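Local coordinates for chloroplast pentatricopeptide repeat protein 10 (Zea mays, PDB 4M59), which binds specific intergenic RNA regions of chloroplast atpH and psaJ transcripts, stabilising mRNA by blocking exonucleases, at residues L428-S433 and Y460-Q465. The protein carries 4 engineered substitutions. Residues are numbered along the deposited sequence; the frame is centred on the assembly and turned at random.
Sequences LLNVLS and YSLLLQ
Leu-429, Asn-430 and Ser-433 meet Leu-462 and Gln-465 in a near-parallel helix-helix packing between consecutive pentatricopeptide repeats, the predicted repeats 11 and 12. The segments belong to helices 422-435 and 458-468, which lie early in the predicted repeats, and the local axes approach to 8.2 Å at an angle of 24°, as expected for equivalent helices stacked along a superhelical array. The intervening helix 438-449 packs against both partners: Ala-441 touches Leu-429 and Leu-463. The nearest atoms of the bound RNA and the contact are about 4 Å apart.

No hydrogen bond crosses the interface, and Leu-462 makes the largest single contribution to the 270 Å² buried. This side chain reaches across to CB of Leu-429 and the backbone N and CA of Asn-430; its CD2 lies 3.7 Å from Leu-429 CB and 3.5 Å from Asn-430 N, while its CG is 3.8 Å from Asn-430 CA. Asn-430 has CG anti to its backbone N (chi1 -176°), and its CB makes the closest side-chain approach, 4.2 Å to Leu-462 CD2. An alanine in place of Leu-462 would remove the branch resting on Leu-429 and Asn-430 and would probably open a gap between the two helices. One turn on, Ser-433 CB packs 3.7 Å from Leu-462 O and 4.2 Å from Gln-465 CB.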
loop_
_atom_site.group_PDB
_atom_site.type_symbol
_atom_site.label_atom_id
_atom_site.label_comp_id
_atom_site.label_asym_id
_atom_site.label_seq_id
_atom_site.Cartn_x
_atom_site.Cartn_y
_atom_site.Cartn_z
ATOM N N LEU A 428 23.710 -2.477 -2.785
ATOM C CA LEU A 428 24.814 -2.573 -1.870
ATOM C C LEU A 428 24.744 -1.550 -0.757
ATOM O O LEU A 428 25.000 -1.866 0.390
ATOM C CB LEU A 428 26.119 -2.422 -2.631
ATOM C CG LEU A 428 26.404 -3.469 -3.692
ATOM C CD1 LEU A 428 27.699 -3.159 -4.368
ATOM C CD2 LEU A 428 26.483 -4.797 -3.047
ATOM N N LEU A 429 24.390 -0.335 -1.058
ATOM C CA LEU A 429 24.346 0.635 0.000
ATOM C C LEU A 429 23.194 0.392 0.941
ATOM O O LEU A 429 23.191 0.843 2.052
ATOM C CB LEU A 429 24.238 2.036 -0.574
ATOM C CG LEU A 429 25.409 2.635 -1.333
ATOM C CD1 LEU A 429 25.003 3.878 -2.000
ATOM C CD2 LEU A 429 26.423 2.959 -0.366
ATOM N N ASN A 430 22.191 -0.318 0.468
ATOM C CA ASN A 430 21.053 -0.597 1.313
ATOM C C ASN A 430 21.468 -1.412 2.506
ATOM O O ASN A 430 21.045 -1.160 3.628
ATOM C CB ASN A 430 19.982 -1.350 0.545
ATOM C CG ASN A 430 18.739 -1.568 1.359
ATOM O OD1 ASN A 430 18.409 -0.770 2.229
ATOM N ND2 ASN A 430 18.046 -2.657 1.090
ATOM N N VAL A 431 22.302 -2.403 2.247
ATOM C CA VAL A 431 22.776 -3.274 3.297
ATOM C C VAL A 431 23.594 -2.507 4.299
ATOM O O VAL A 431 23.370 -2.613 5.502
ATOM C CB VAL A 431 23.678 -4.327 2.749
ATOM C CG1 VAL A 431 23.700 -5.488 3.684
ATOM C CG2 VAL A 431 23.198 -4.743 1.408
ATOM N N LEU A 432 24.517 -1.724 3.799
ATOM C CA LEU A 432 25.382 -1.010 4.660
ATOM C C LEU A 432 24.579 -0.070 5.498
ATOM O O LEU A 432 24.940 0.209 6.602
ATOM C CB LEU A 432 26.415 -0.287 3.843
ATOM C CG LEU A 432 27.353 -1.171 3.026
ATOM C CD1 LEU A 432 28.291 -0.382 2.219
ATOM C CD2 LEU A 432 28.143 -1.976 3.906
ATOM N N SER A 433 23.446 0.364 4.999
ATOM C CA SER A 433 22.584 1.286 5.715
ATOM C C SER A 433 22.053 0.676 6.982
ATOM O O SER A 433 21.686 1.382 7.902
ATOM C CB SER A 433 21.389 1.663 4.853
ATOM O OG SER A 433 20.536 0.546 4.695
ATOM N N TYR A 460 21.060 8.732 -1.723
ATOM C CA TYR A 460 21.414 9.741 -0.741
ATOM C C TYR A 460 20.699 9.429 0.546
ATOM O O TYR A 460 21.122 9.799 1.612
ATOM C CB TYR A 460 21.113 11.175 -1.239
ATOM C CG TYR A 460 22.248 11.816 -1.998
ATOM C CD1 TYR A 460 23.402 12.146 -1.372
ATOM C CD2 TYR A 460 22.161 12.073 -3.337
ATOM C CE1 TYR A 460 24.435 12.691 -2.043
ATOM C CE2 TYR A 460 23.200 12.627 -4.021
ATOM C CZ TYR A 460 24.338 12.938 -3.364
ATOM O OH TYR A 460 25.406 13.509 -4.009
ATOM N N SER A 461 19.614 8.707 0.435
ATOM C CA SER A 461 18.856 8.336 1.607
ATOM C C SER A 461 19.569 7.208 2.328
ATOM O O SER A 461 19.723 7.219 3.548
ATOM C CB SER A 461 17.459 7.895 1.188
ATOM O OG SER A 461 16.507 8.183 2.199
ATOM N N LEU A 462 20.005 6.229 1.550
ATOM C CA LEU A 462 20.731 5.087 2.068
ATOM C C LEU A 462 21.973 5.549 2.781
ATOM O O LEU A 462 22.249 5.141 3.903
ATOM C CB LEU A 462 21.151 4.181 0.920
ATOM C CG LEU A 462 20.257 3.006 0.561
ATOM C CD1 LEU A 462 18.814 3.396 0.608
ATOM C CD2 LEU A 462 20.617 2.525 -0.813
ATOM N N LEU A 463 22.725 6.393 2.102
ATOM C CA LEU A 463 23.960 6.920 2.634
ATOM C C LEU A 463 23.653 7.690 3.882
ATOM O O LEU A 463 24.414 7.693 4.830
ATOM C CB LEU A 463 24.602 7.849 1.622
ATOM C CG LEU A 463 25.968 8.407 1.990
ATOM C CD1 LEU A 463 26.994 7.312 1.948
ATOM C CD2 LEU A 463 26.356 9.528 1.062
ATOM N N LEU A 464 22.515 8.346 3.886
ATOM C CA LEU A 464 22.144 9.124 5.025
ATOM C C LEU A 464 21.892 8.193 6.172
ATOM O O LEU A 464 22.455 8.347 7.235
ATOM C CB LEU A 464 20.890 9.888 4.706
ATOM C CG LEU A 464 20.563 11.012 5.656
ATOM C CD1 LEU A 464 21.772 11.857 5.843
ATOM C CD2 LEU A 464 19.474 11.801 5.032
ATOM N N GLN A 465 21.036 7.215 5.938
ATOM C CA GLN A 465 20.712 6.241 6.953
ATOM C C GLN A 465 21.976 5.548 7.403
ATOM O O GLN A 465 22.145 5.238 8.572
ATOM C CB GLN A 465 19.716 5.225 6.404
ATOM C CG GLN A 465 18.313 5.761 6.274
ATOM C CD GLN A 465 17.336 4.749 5.719
ATOM O OE1 GLN A 465 17.694 3.899 4.912
ATOM N NE2 GLN A 465 16.085 4.841 6.145
#